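Local coordinates for protein VP5 (Halorubrum pleomorphic virus 6, PDB 6QGL) that is a viral envelope protein that probably mediates fusion of the virion membrane with that of its haloarchaeal host cell, at residues R128-M133 with L184-N189; T149-P154 with S200-N205; S34-E39 with T134-A139; N118-W123 with V173-G178; R27-V32 with Q62-D67. All blocks are in the same frame, centred on the assembly; numbering follows the deposited sequence.

Contact 1 (R128-M133 with L184-N189); sequences RELEAM and LTFRHN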
# COMPACT_ATOMS: atom_id res chain seq x y z
N ARG A 128 -10.05 12.00 10.94
CA ARG A 128 -9.61 13.11 11.81
C ARG A 128 -8.97 14.21 10.98
O ARG A 128 -9.14 15.38 11.30
CB ARG A 128 -8.59 12.65 12.86
CG ARG A 128 -9.21 12.13 14.13
CD ARG A 128 -8.27 12.16 15.33
NE ARG A 128 -7.12 11.24 15.26
CZ ARG A 128 -7.16 9.95 15.59
NH1 ARG A 128 -6.07 9.20 15.47
NH2 ARG A 128 -8.29 9.40 15.99
N GLU A 129 -8.21 13.82 9.93
CA GLU A 129 -7.54 14.72 9.01
C GLU A 129 -8.57 15.54 8.25
O GLU A 129 -8.43 16.76 8.19
CB GLU A 129 -6.63 13.95 8.04
CG GLU A 129 -5.82 14.82 7.09
CD GLU A 129 -4.98 14.04 6.11
OE1 GLU A 129 -5.56 13.26 5.32
OE2 GLU A 129 -3.73 14.19 6.14
N LEU A 130 -9.63 14.88 7.72
CA LEU A 130 -10.71 15.57 7.00
C LEU A 130 -11.32 16.65 7.88
O LEU A 130 -11.51 17.77 7.40
CB LEU A 130 -11.78 14.60 6.47
CG LEU A 130 -12.99 15.22 5.74
CD1 LEU A 130 -12.57 16.06 4.53
CD2 LEU A 130 -13.97 14.17 5.31
N GLU A 131 -11.56 16.34 9.17
CA GLU A 131 -12.09 17.30 10.14
C GLU A 131 -11.14 18.47 10.34
O GLU A 131 -11.59 19.62 10.36
CB GLU A 131 -12.40 16.61 11.49
CG GLU A 131 -13.07 17.51 12.52
CD GLU A 131 -14.43 18.08 12.15
OE1 GLU A 131 -15.06 17.57 11.19
OE2 GLU A 131 -14.88 19.03 12.82
N ALA A 132 -9.82 18.19 10.46
CA ALA A 132 -8.78 19.21 10.62
C ALA A 132 -8.71 20.11 9.38
O ALA A 132 -8.54 21.32 9.52
CB ALA A 132 -7.43 18.57 10.89
N MET A 133 -8.89 19.52 8.18
CA MET A 133 -8.90 20.22 6.90
C MET A 133 -10.16 21.09 6.80
O MET A 133 -10.08 22.23 6.36
CB MET A 133 -8.81 19.24 5.72
CG MET A 133 -7.46 18.55 5.60
SD MET A 133 -7.17 17.76 4.00
CE MET A 133 -8.13 16.27 4.18
N LEU A 184 -14.02 5.69 14.88
CA LEU A 184 -14.73 6.92 14.60
C LEU A 184 -15.69 6.72 13.44
O LEU A 184 -15.27 6.31 12.35
CB LEU A 184 -13.77 8.10 14.33
CG LEU A 184 -12.81 8.49 15.46
CD1 LEU A 184 -11.81 9.52 14.98
CD2 LEU A 184 -13.54 9.01 16.69
N THR A 185 -16.98 6.96 13.68
CA THR A 185 -18.01 6.87 12.66
C THR A 185 -18.14 8.26 12.08
O THR A 185 -18.41 9.23 12.81
CB THR A 185 -19.31 6.29 13.23
OG1 THR A 185 -19.05 4.93 13.58
CG2 THR A 185 -20.46 6.33 12.23
N PHE A 186 -17.91 8.38 10.77
CA PHE A 186 -17.98 9.65 10.08
C PHE A 186 -19.41 10.00 9.68
O PHE A 186 -20.00 9.33 8.84
CB PHE A 186 -17.05 9.67 8.86
CG PHE A 186 -17.11 10.97 8.10
CD1 PHE A 186 -16.40 12.08 8.54
CD2 PHE A 186 -17.90 11.10 6.97
CE1 PHE A 186 -16.48 13.30 7.86
CE2 PHE A 186 -17.99 12.31 6.30
CZ PHE A 186 -17.28 13.40 6.74
N ARG A 187 -19.94 11.09 10.26
CA ARG A 187 -21.26 11.63 9.92
C ARG A 187 -21.04 12.99 9.25
O ARG A 187 -20.19 13.76 9.69
CB ARG A 187 -22.16 11.76 11.18
CG ARG A 187 -23.54 12.36 10.90
CD ARG A 187 -24.49 12.19 12.06
NE ARG A 187 -25.78 12.84 11.83
CZ ARG A 187 -26.81 12.28 11.21
NH1 ARG A 187 -27.94 12.95 11.04
NH2 ARG A 187 -26.72 11.04 10.73
N HIS A 188 -21.80 13.26 8.17
CA HIS A 188 -21.75 14.51 7.41
C HIS A 188 -23.16 14.95 7.06
O HIS A 188 -23.90 14.20 6.43
CB HIS A 188 -20.89 14.35 6.14
CG HIS A 188 -20.83 15.58 5.28
ND1 HIS A 188 -19.93 16.59 5.54
CD2 HIS A 188 -21.58 15.92 4.20
CE1 HIS A 188 -20.15 17.51 4.61
NE2 HIS A 188 -21.13 17.15 3.79
N ASN A 189 -23.51 16.18 7.46
CA ASN A 189 -24.80 16.81 7.16
C ASN A 189 -24.54 18.22 6.62
O ASN A 189 -23.87 19.01 7.29
CB ASN A 189 -25.71 16.85 8.40
CG ASN A 189 -27.13 17.29 8.10
OD1 ASN A 189 -27.68 17.02 7.03
ND2 ASN A 189 -27.75 17.97 9.04
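Helix-on-sheet packing brings Arg128 and Leu130 of the long helix 97-140 against Leu184 and Phe186 of strand 180-189, an inner strand of the four-stranded antiparallel meander in the N-terminal part of the envelope protein. The residues that meet are spaced two apart on both partners. On the strand this follows from alternation: Leu184 and Phe186 turn to the helix, while Thr185 and Arg187 between and after them go to the other face, where Arg187 forms a salt bridge with Glu203. The wholly buried half of the contact is Leu130 on Phe186. With CG of Leu130 anti to its own nitrogen (chi1 178°), the branch reaches out from the helix, and CD2 rests 3.7 Å from CE1 of Phe186 and equally close to CZ, the two side chains running at about a right angle. Met227 packs on Leu130, and Asn166 and Leu168 of the adjacent strand 166-174 pack on the ring. Two residues earlier on the helix the contact changes character. Arg128 starts off beside the strand rather than at it, and a bend at chi3 (-67°) brings the end of the chain back. Its aliphatic part is used as well as its head, since CG lies 3.8 Å from Leu184 CD1. The backbone of Leu184 is tied to the same helix, its N to Asn124 OD1 and its O to Trp123 NE1. On the exposed side of the contact the guanidinium nitrogen Arg128 NH2 meets the methyl CD1 of Leu184 at 3.7 Å, a van der Waals touch without charge pairing.

Contact 2 (T149-P154 with S200-N205); sequences TDFGDP and SVVEYN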
# COMPACT_ATOMS: atom_id res chain seq x y z
N THR A 149 -15.40 19.11 1.55
CA THR A 149 -16.43 18.13 1.91
C THR A 149 -17.50 18.09 0.83
O THR A 149 -18.46 18.86 0.88
CB THR A 149 -16.99 18.36 3.33
OG1 THR A 149 -17.57 19.66 3.41
CG2 THR A 149 -15.96 18.16 4.43
N ASP A 150 -17.31 17.21 -0.17
CA ASP A 150 -18.28 17.03 -1.25
C ASP A 150 -18.74 15.58 -1.26
O ASP A 150 -17.97 14.68 -1.61
CB ASP A 150 -17.70 17.45 -2.62
CG ASP A 150 -18.67 17.33 -3.80
OD1 ASP A 150 -19.84 16.95 -3.58
OD2 ASP A 150 -18.24 17.62 -4.94
N PHE A 151 -20.00 15.36 -0.86
CA PHE A 151 -20.59 14.03 -0.79
C PHE A 151 -21.64 13.83 -1.89
O PHE A 151 -22.33 12.82 -1.91
CB PHE A 151 -21.12 13.75 0.64
CG PHE A 151 -19.98 13.68 1.64
CD1 PHE A 151 -19.38 14.85 2.11
CD2 PHE A 151 -19.43 12.46 2.01
CE1 PHE A 151 -18.28 14.79 2.98
CE2 PHE A 151 -18.33 12.41 2.87
CZ PHE A 151 -17.76 13.57 3.34
N GLY A 152 -21.70 14.79 -2.82
CA GLY A 152 -22.62 14.73 -3.95
C GLY A 152 -23.39 16.02 -4.16
O GLY A 152 -23.49 16.50 -5.29
N ASP A 153 -23.96 16.56 -3.07
CA ASP A 153 -24.72 17.81 -3.07
C ASP A 153 -24.11 18.78 -2.04
O ASP A 153 -24.65 18.95 -0.95
CB ASP A 153 -26.21 17.53 -2.81
CG ASP A 153 -27.11 18.74 -2.92
OD1 ASP A 153 -26.60 19.84 -3.24
OD2 ASP A 153 -28.33 18.60 -2.69
N PRO A 154 -22.97 19.42 -2.39
CA PRO A 154 -22.29 20.29 -1.42
C PRO A 154 -22.85 21.71 -1.32
O PRO A 154 -22.17 22.69 -1.64
CB PRO A 154 -20.84 20.25 -1.90
CG PRO A 154 -20.94 20.09 -3.37
CD PRO A 154 -22.19 19.30 -3.64
N SER A 200 -28.94 16.51 2.53
CA SER A 200 -27.90 15.54 2.22
C SER A 200 -27.18 15.14 3.51
O SER A 200 -26.58 16.00 4.18
CB SER A 200 -26.93 16.11 1.20
OG SER A 200 -25.93 15.18 0.82
N VAL A 201 -27.27 13.86 3.87
CA VAL A 201 -26.64 13.29 5.06
C VAL A 201 -26.04 11.91 4.76
O VAL A 201 -26.66 11.10 4.06
CB VAL A 201 -27.57 13.30 6.32
CG1 VAL A 201 -28.82 12.44 6.11
CG2 VAL A 201 -26.83 12.87 7.59
N VAL A 202 -24.81 11.67 5.25
CA VAL A 202 -24.10 10.41 5.13
C VAL A 202 -23.47 10.07 6.49
O VAL A 202 -23.01 10.96 7.19
CB VAL A 202 -23.10 10.35 3.94
CG1 VAL A 202 -21.79 11.09 4.23
CG2 VAL A 202 -22.82 8.90 3.52
N GLU A 203 -23.53 8.79 6.87
CA GLU A 203 -22.96 8.30 8.12
C GLU A 203 -22.45 6.89 7.87
O GLU A 203 -23.25 6.02 7.53
CB GLU A 203 -23.97 8.35 9.28
CG GLU A 203 -23.33 8.09 10.63
CD GLU A 203 -24.23 8.16 11.85
OE1 GLU A 203 -25.21 8.95 11.83
OE2 GLU A 203 -23.95 7.45 12.83
N TYR A 204 -21.13 6.68 8.00
CA TYR A 204 -20.50 5.38 7.75
C TYR A 204 -19.12 5.23 8.41
O TYR A 204 -18.58 6.19 8.98
CB TYR A 204 -20.43 5.08 6.23
CG TYR A 204 -19.47 5.95 5.45
CD1 TYR A 204 -19.81 7.25 5.08
CD2 TYR A 204 -18.25 5.44 5.01
CE1 TYR A 204 -18.93 8.04 4.35
CE2 TYR A 204 -17.37 6.22 4.27
CZ TYR A 204 -17.71 7.52 3.94
OH TYR A 204 -16.84 8.29 3.21
N ASN A 205 -18.57 4.01 8.33
CA ASN A 205 -17.26 3.60 8.83
C ASN A 205 -16.85 2.34 8.03
O ASN A 205 -17.66 1.89 7.22
CB ASN A 205 -17.31 3.34 10.36
CG ASN A 205 -18.36 2.36 10.84
OD1 ASN A 205 -18.63 1.33 10.23
ND2 ASN A 205 -18.95 2.66 11.98
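Phe151 and Val202 meet with their side chains crossed at about a right angle, and this pair carries the contact. Val202 CG1 approaches the ring obliquely, 3.5 Å from Phe151 CD2 and 3.9 Å from CE2. Rotation about chi1 (78°) sets this methyl between the nitrogen and carbonyl carbon of its own residue, on the branch aimed at the loop. The edge of the same ring has other neighbours: Thr149 CB lies in its plane, and Tyr204 OH stands near the plane, 4.4 Å from Phe151 CE2. That hydroxyl is not spent on the ring, for it is hydrogen-bonded to the carbonyl of Met227. Further along, Asp153 and Ser200 face each other through their first carbons, CB to CB 4.3 Å, while their polar ends go elsewhere: the Asp153 carboxylate to Arg155 and Asn214 ND2, Ser200 OG to Asn214 O and Ser215 OG. The loop has its own brace. Asp150 OD1 accepts from Gly152 N at 3.0 Å, on the anti side of the carboxylate, which makes an Asx turn about Phe151. Gly152 follows with a positive phi (132°), and the next residue, Asp153, lies across from Ser200. Taken together, this is a loop laid over the face of an antiparallel sheet, its buried aromatic seated on residues two apart along strand 201-204.

Contact 3 (S34-E39 with T134-A139); sequences SDDPAE and TQTVIA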
# COMPACT_ATOMS: atom_id res chain seq x y z
N SER A 34 -1.30 14.23 10.04
CA SER A 34 -1.85 15.27 9.16
C SER A 34 -0.91 16.46 9.02
O SER A 34 -0.17 16.77 9.96
CB SER A 34 -3.20 15.75 9.68
OG SER A 34 -3.09 16.43 10.92
N ASP A 35 -0.95 17.14 7.86
CA ASP A 35 -0.17 18.35 7.61
C ASP A 35 -1.07 19.55 7.84
O ASP A 35 -2.18 19.60 7.28
CB ASP A 35 0.40 18.36 6.17
CG ASP A 35 1.55 17.38 5.91
OD1 ASP A 35 2.11 16.84 6.89
OD2 ASP A 35 1.89 17.18 4.72
N ASP A 36 -0.64 20.49 8.70
CA ASP A 36 -1.44 21.68 9.01
C ASP A 36 -0.97 22.92 8.22
O ASP A 36 0.15 23.39 8.44
CB ASP A 36 -1.48 21.95 10.53
CG ASP A 36 -2.71 22.70 11.00
OD1 ASP A 36 -2.89 23.87 10.61
OD2 ASP A 36 -3.50 22.11 11.77
N PRO A 37 -1.82 23.46 7.31
CA PRO A 37 -1.41 24.65 6.53
C PRO A 37 -1.35 25.93 7.36
O PRO A 37 -2.02 26.04 8.39
CB PRO A 37 -2.48 24.73 5.43
CG PRO A 37 -3.22 23.42 5.47
CD PRO A 37 -3.16 23.02 6.91
N ALA A 38 -0.54 26.91 6.90
CA ALA A 38 -0.34 28.21 7.56
C ALA A 38 -1.60 29.08 7.62
O ALA A 38 -2.53 28.89 6.84
CB ALA A 38 0.80 28.96 6.89
N GLU A 39 -1.66 30.02 8.58
CA GLU A 39 -2.80 30.92 8.76
C GLU A 39 -2.83 31.93 7.61
O GLU A 39 -3.86 32.09 6.95
CB GLU A 39 -2.75 31.63 10.13
CG GLU A 39 -3.07 30.73 11.32
CD GLU A 39 -1.96 29.79 11.77
OE1 GLU A 39 -0.87 30.29 12.15
OE2 GLU A 39 -2.19 28.56 11.76
N THR A 134 -11.31 20.55 7.25
CA THR A 134 -12.60 21.23 7.29
C THR A 134 -12.51 22.46 8.20
O THR A 134 -12.92 23.55 7.79
CB THR A 134 -13.72 20.26 7.69
OG1 THR A 134 -13.74 19.17 6.78
CG2 THR A 134 -15.09 20.92 7.72
N GLN A 135 -11.93 22.29 9.41
CA GLN A 135 -11.75 23.38 10.38
C GLN A 135 -10.89 24.51 9.81
O GLN A 135 -11.20 25.67 10.08
CB GLN A 135 -11.17 22.86 11.70
CG GLN A 135 -12.18 22.14 12.59
CD GLN A 135 -13.34 23.00 13.08
OE1 GLN A 135 -13.22 24.21 13.31
NE2 GLN A 135 -14.50 22.37 13.26
N THR A 136 -9.86 24.17 9.01
CA THR A 136 -8.96 25.12 8.34
C THR A 136 -9.76 25.96 7.34
O THR A 136 -9.68 27.18 7.40
CB THR A 136 -7.75 24.38 7.73
OG1 THR A 136 -6.96 23.86 8.79
CG2 THR A 136 -6.88 25.29 6.87
N VAL A 137 -10.55 25.31 6.45
CA VAL A 137 -11.41 25.95 5.45
C VAL A 137 -12.39 26.92 6.13
O VAL A 137 -12.55 28.05 5.66
CB VAL A 137 -12.12 24.90 4.54
CG1 VAL A 137 -13.20 25.53 3.66
CG2 VAL A 137 -11.10 24.16 3.68
N ILE A 138 -12.99 26.50 7.26
CA ILE A 138 -13.92 27.30 8.07
C ILE A 138 -13.21 28.56 8.60
O ILE A 138 -13.79 29.65 8.57
CB ILE A 138 -14.56 26.44 9.20
CG1 ILE A 138 -15.59 25.44 8.63
CG2 ILE A 138 -15.20 27.30 10.31
CD1 ILE A 138 -15.92 24.30 9.53
N ALA A 139 -11.94 28.42 9.03
CA ALA A 139 -11.12 29.51 9.57
C ALA A 139 -10.57 30.48 8.53
O ALA A 139 -10.44 31.67 8.83
CB ALA A 139 -9.97 28.95 10.39
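A light surface contact, centred on Pro37 and Thr136, lays the extended lead-in to helix 43-66 alongside the last turns of helix 97-140. The approach is loose, with the nearest alpha carbons, those of Pro37 and Thr136, 7.8 Å apart. From Ser34 to Ala38 the chain keeps to extended backbone angles and passes the helix without forming regular structure. Pro37 directs its ring at the helix, and its CD comes within 4.3 Å of Thr136 OG1, a van der Waals approach to a hydroxyl that is already used. Thr136 OG1 is hydrogen-bonded to Ala132 O one turn back; chi1 of -67° places the oxygen beside the residue's own nitrogen, from where it reaches that carbonyl. Asp36 lies at the exposed margin. Its carboxylate bends round to put OD1 4.5 Å from Thr136 OG1, too far for a hydrogen bond, and any effect on the hydroxyl is probably slight. Within the helix the usual pattern persists, with Ile138 N bonded to Thr134 O at 3.0 Å. A weak hydrogen bond from His140 NE2 to Ala38 O adds a further tie between the two elements. Leu46 of helix 43-66 touches both Pro37 and Thr136, and Gln49 also meets the proline ring; the lead-in thus lies over the place where helices 43-66 and 97-140 come together, while Val137 packs on Leu50 and Ile148.

Contact 4 (N118-W123 with V173-G178); sequences NFYKSW and VSMPDG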
# COMPACT_ATOMS: atom_id res chain seq x y z
N ASN A 118 -4.76 -1.67 13.90
CA ASN A 118 -3.99 -0.97 12.87
C ASN A 118 -4.87 -0.47 11.75
O ASN A 118 -4.73 0.69 11.33
CB ASN A 118 -2.89 -1.87 12.30
CG ASN A 118 -1.78 -2.20 13.26
OD1 ASN A 118 -1.61 -1.57 14.32
ND2 ASN A 118 -1.01 -3.20 12.90
N PHE A 119 -5.80 -1.32 11.28
CA PHE A 119 -6.75 -1.01 10.22
C PHE A 119 -7.69 0.13 10.62
O PHE A 119 -7.79 1.11 9.88
CB PHE A 119 -7.53 -2.28 9.81
CG PHE A 119 -8.56 -2.09 8.74
CD1 PHE A 119 -8.19 -1.85 7.42
CD2 PHE A 119 -9.92 -2.16 9.03
CE1 PHE A 119 -9.15 -1.66 6.43
CE2 PHE A 119 -10.88 -1.99 8.04
CZ PHE A 119 -10.49 -1.74 6.74
N TYR A 120 -8.33 0.04 11.81
CA TYR A 120 -9.24 1.08 12.30
C TYR A 120 -8.51 2.37 12.67
O TYR A 120 -9.09 3.45 12.52
CB TYR A 120 -10.11 0.60 13.47
CG TYR A 120 -10.93 -0.64 13.18
CD1 TYR A 120 -11.59 -0.81 11.97
CD2 TYR A 120 -11.09 -1.62 14.16
CE1 TYR A 120 -12.34 -1.95 11.71
CE2 TYR A 120 -11.85 -2.77 13.91
CZ TYR A 120 -12.47 -2.92 12.68
OH TYR A 120 -13.22 -4.05 12.44
N LYS A 121 -7.25 2.27 13.12
CA LYS A 121 -6.41 3.42 13.46
C LYS A 121 -6.18 4.29 12.23
O LYS A 121 -6.27 5.52 12.34
CB LYS A 121 -5.07 2.99 14.09
CG LYS A 121 -5.02 3.18 15.60
CD LYS A 121 -3.91 2.36 16.27
CE LYS A 121 -2.51 2.90 16.13
NZ LYS A 121 -1.49 1.89 16.51
N SER A 122 -5.90 3.67 11.06
CA SER A 122 -5.67 4.39 9.80
C SER A 122 -6.94 5.06 9.27
O SER A 122 -6.85 6.14 8.67
CB SER A 122 -5.01 3.50 8.75
OG SER A 122 -5.93 2.66 8.09
N TRP A 123 -8.13 4.45 9.51
CA TRP A 123 -9.42 5.03 9.14
C TRP A 123 -9.64 6.27 9.99
O TRP A 123 -9.94 7.33 9.45
CB TRP A 123 -10.58 4.03 9.34
CG TRP A 123 -11.94 4.67 9.37
CD1 TRP A 123 -12.66 5.01 10.47
CD2 TRP A 123 -12.69 5.13 8.24
NE1 TRP A 123 -13.83 5.63 10.10
CE2 TRP A 123 -13.89 5.70 8.73
CE3 TRP A 123 -12.48 5.09 6.85
CZ2 TRP A 123 -14.86 6.24 7.89
CZ3 TRP A 123 -13.46 5.62 6.02
CH2 TRP A 123 -14.62 6.20 6.54
N VAL A 173 -15.88 -0.81 19.51
CA VAL A 173 -15.57 -2.06 18.83
C VAL A 173 -15.06 -3.01 19.92
O VAL A 173 -14.18 -2.62 20.70
CB VAL A 173 -14.54 -1.85 17.67
CG1 VAL A 173 -13.99 -3.18 17.15
CG2 VAL A 173 -15.15 -1.04 16.54
N SER A 174 -15.62 -4.22 20.00
CA SER A 174 -15.19 -5.20 20.99
C SER A 174 -14.07 -6.05 20.41
O SER A 174 -14.31 -6.92 19.57
CB SER A 174 -16.37 -6.06 21.46
OG SER A 174 -17.31 -5.27 22.17
N MET A 175 -12.83 -5.73 20.82
CA MET A 175 -11.63 -6.43 20.36
C MET A 175 -11.60 -7.84 20.95
O MET A 175 -12.05 -8.03 22.09
CB MET A 175 -10.35 -5.63 20.67
CG MET A 175 -10.16 -4.41 19.77
SD MET A 175 -10.09 -4.80 18.00
CE MET A 175 -9.93 -3.19 17.31
N PRO A 176 -11.12 -8.86 20.20
CA PRO A 176 -11.13 -10.24 20.71
C PRO A 176 -10.36 -10.48 22.01
O PRO A 176 -10.65 -11.47 22.68
CB PRO A 176 -10.54 -11.05 19.57
CG PRO A 176 -10.70 -10.22 18.37
CD PRO A 176 -10.58 -8.81 18.82
N ASP A 177 -9.42 -9.60 22.38
CA ASP A 177 -8.63 -9.75 23.61
C ASP A 177 -9.36 -9.24 24.87
O ASP A 177 -8.78 -9.20 25.95
CB ASP A 177 -7.23 -9.13 23.45
CG ASP A 177 -7.19 -7.63 23.27
OD1 ASP A 177 -8.26 -7.03 22.98
OD2 ASP A 177 -6.10 -7.04 23.40
N GLY A 178 -10.64 -8.87 24.71
CA GLY A 178 -11.49 -8.39 25.80
C GLY A 178 -11.51 -6.88 25.98
O GLY A 178 -12.30 -6.38 26.78
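Tyr120 belongs to regular helix, whereas Val173 lies one residue from the end of strand 166-174 and Met175 opens the type I turn that closes its hairpin with strand 180-189. The turn is sealed by Gly178 N bonding to Met175 O at 3.1 Å, and Gly178 itself takes a positive phi. The backbones stay well apart, the alpha carbons of Tyr120 and Val173 being 9.6 Å from each other, which leaves the side chains to bridge the gap. Tyr120 does most of this. Its CG stands anti to the carbonyl carbon (chi1 -56°), sending the ring out toward the hairpin. Met175 starts off to one side but folds back at chi2 and runs alongside the tyrosine in the opposite sense. Its methyl CE settles at the ring edge, near the ring plane, 3.7 Å from Tyr120 CD2; the methyl, rather than the sulfur, makes this touch. Val173 CG1 comes in obliquely at 3.9 Å from Tyr120 CE2. On the helix, Ser122 OG gives a hydrogen bond of 3.0 Å back to Phe119 O, tilted 24° from the carbonyl plane. Phe181 and Leu183 of strand 180-189 pack against Tyr120 as well. The chemistry divides along the tyrosine: its carbon edge is packed by apolar groups from the hairpin, while the hydroxyl of this buried residue is hydrogen-bonded to Glu236 and Arg116, two partners that would hold the ring end in place.

Contact 5 (R27-V32 with Q62-D67); sequences REFEVV and QSTMVD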
# COMPACT_ATOMS: atom_id res chain seq x y z
N ARG A 27 2.67 -6.48 12.63
CA ARG A 27 3.16 -5.70 13.78
C ARG A 27 2.28 -4.49 14.03
O ARG A 27 1.52 -4.10 13.16
CB ARG A 27 4.59 -5.19 13.51
CG ARG A 27 5.62 -6.26 13.25
CD ARG A 27 6.93 -5.73 12.72
NE ARG A 27 6.80 -5.15 11.39
CZ ARG A 27 6.88 -5.83 10.25
NH1 ARG A 27 7.08 -7.14 10.26
NH2 ARG A 27 6.77 -5.20 9.09
N GLU A 28 2.45 -3.84 15.21
CA GLU A 28 1.75 -2.60 15.54
C GLU A 28 2.26 -1.54 14.57
O GLU A 28 3.48 -1.33 14.46
CB GLU A 28 2.00 -2.19 17.01
CG GLU A 28 1.31 -0.89 17.39
CD GLU A 28 1.28 -0.52 18.87
OE1 GLU A 28 1.89 -1.24 19.69
OE2 GLU A 28 0.64 0.51 19.19
N PHE A 29 1.34 -0.96 13.79
CA PHE A 29 1.66 0.03 12.77
C PHE A 29 1.28 1.44 13.21
O PHE A 29 0.15 1.68 13.62
CB PHE A 29 0.99 -0.35 11.44
CG PHE A 29 1.20 0.61 10.30
CD1 PHE A 29 2.37 0.57 9.54
CD2 PHE A 29 0.23 1.54 9.96
CE1 PHE A 29 2.57 1.46 8.49
CE2 PHE A 29 0.43 2.44 8.90
CZ PHE A 29 1.60 2.39 8.17
N GLU A 30 2.25 2.37 13.11
CA GLU A 30 2.04 3.77 13.45
C GLU A 30 1.46 4.52 12.27
O GLU A 30 1.97 4.39 11.15
CB GLU A 30 3.33 4.42 13.97
CG GLU A 30 3.58 4.13 15.44
CD GLU A 30 4.73 4.89 16.09
OE1 GLU A 30 4.87 6.11 15.84
OE2 GLU A 30 5.48 4.26 16.87
N VAL A 31 0.38 5.27 12.51
CA VAL A 31 -0.32 6.04 11.47
C VAL A 31 0.49 7.28 11.04
O VAL A 31 1.25 7.84 11.83
CB VAL A 31 -1.79 6.40 11.83
CG1 VAL A 31 -2.61 5.15 12.16
CG2 VAL A 31 -1.88 7.43 12.97
N VAL A 32 0.30 7.69 9.78
CA VAL A 32 0.93 8.88 9.20
C VAL A 32 0.04 10.07 9.59
O VAL A 32 -1.16 10.05 9.33
CB VAL A 32 1.13 8.75 7.66
CG1 VAL A 32 1.80 9.99 7.08
CG2 VAL A 32 1.92 7.49 7.31
N GLN A 62 -4.06 3.34 0.05
CA GLN A 62 -4.04 2.35 -1.04
C GLN A 62 -2.88 1.37 -0.82
O GLN A 62 -3.10 0.16 -0.78
CB GLN A 62 -3.89 3.02 -2.43
CG GLN A 62 -5.09 3.83 -2.95
CD GLN A 62 -6.39 3.08 -3.13
OE1 GLN A 62 -6.43 1.93 -3.57
NE2 GLN A 62 -7.49 3.74 -2.79
N SER A 63 -1.66 1.90 -0.60
CA SER A 63 -0.46 1.09 -0.39
C SER A 63 -0.49 0.21 0.86
O SER A 63 0.11 -0.86 0.82
CB SER A 63 0.78 1.97 -0.39
OG SER A 63 0.77 2.91 0.67
N THR A 64 -1.17 0.63 1.94
CA THR A 64 -1.18 -0.18 3.17
C THR A 64 -2.45 -1.03 3.36
O THR A 64 -2.35 -2.25 3.26
CB THR A 64 -0.88 0.68 4.41
OG1 THR A 64 -1.90 1.67 4.56
CG2 THR A 64 0.50 1.34 4.36
N MET A 65 -3.62 -0.40 3.58
CA MET A 65 -4.86 -1.11 3.90
C MET A 65 -5.75 -1.49 2.71
O MET A 65 -6.10 -2.66 2.57
CB MET A 65 -5.70 -0.30 4.91
CG MET A 65 -4.88 0.42 5.96
SD MET A 65 -4.25 -0.67 7.25
CE MET A 65 -2.97 0.34 7.95
N VAL A 66 -6.14 -0.50 1.90
CA VAL A 66 -7.09 -0.56 0.80
C VAL A 66 -6.72 -1.52 -0.36
O VAL A 66 -7.59 -2.27 -0.80
CB VAL A 66 -7.37 0.89 0.28
CG1 VAL A 66 -8.33 0.90 -0.90
CG2 VAL A 66 -7.89 1.79 1.40
N ASP A 67 -5.47 -1.47 -0.88
CA ASP A 67 -5.07 -2.28 -2.05
C ASP A 67 -4.31 -3.58 -1.77
O ASP A 67 -3.80 -4.19 -2.72
CB ASP A 67 -4.25 -1.42 -3.03
CG ASP A 67 -5.01 -0.88 -4.23
OD1 ASP A 67 -6.11 -1.41 -4.52
OD2 ASP A 67 -4.50 0.05 -4.88
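Phe29, in the loop that precedes helix 43-66, packs against Thr64 and Met65 in the final turn of that helix, so the chain folds back on the helix's far end. The walk begins at Arg27, whose guanidinium pairs with Asp293 and whose carbonyl receives Asn118 ND2. Glu28 turns outward, with a long, weak ion pair to Lys121. At Phe29 the loop reaches the helix. Its nitrogen is held by Asn118 OD1, so one amide side chain grips the backbone on both sides of Glu28. CG lies anti to the phenylalanine nitrogen (chi1 178°), which extends the ring straight toward the helix. Its far atom CZ comes to 4.1 Å from the methyl CG2 of Thr64. Met65 bends at chi2 to bring CE within 4.0 Å of Phe29 CD2; both methyls approach the ring obliquely. Trp24 packs on Phe29 and Met65 alike. Beyond Glu30, Val31 leans on helix 97-140 at Lys121 and Glu125, and Val32 hands its carbonyl to Arg57. Thr64 OG1 bonds back to Asn60 O, leaving the methyl for the aromatic ring. The helix end is widened into a pi-type turn, with Asp67 N bonded to Gln62 O at 2.9 Å.

Contacts 1, 3 and 4 all draw on helix 97-140, at successive stations along its length: contact 4 to the end of strand 166-174 and its turn, contact 1 to strand 180-189, the other strand of the same hairpin, contact 3 to the lead-in of helix 43-66. Contacts 2, 4 and 5 are buried, contact 1 is partly so, and contact 3 lies at the surface. Burial tracks chemistry: a phenylalanine or tyrosine ring met by methyl groups anchors 1, 2, 4 and 5, whereas 3 has a proline and polar groups at longer range. Hydrogen bonds also connect contact 1 with 2 and contact 4 with 1 and 5.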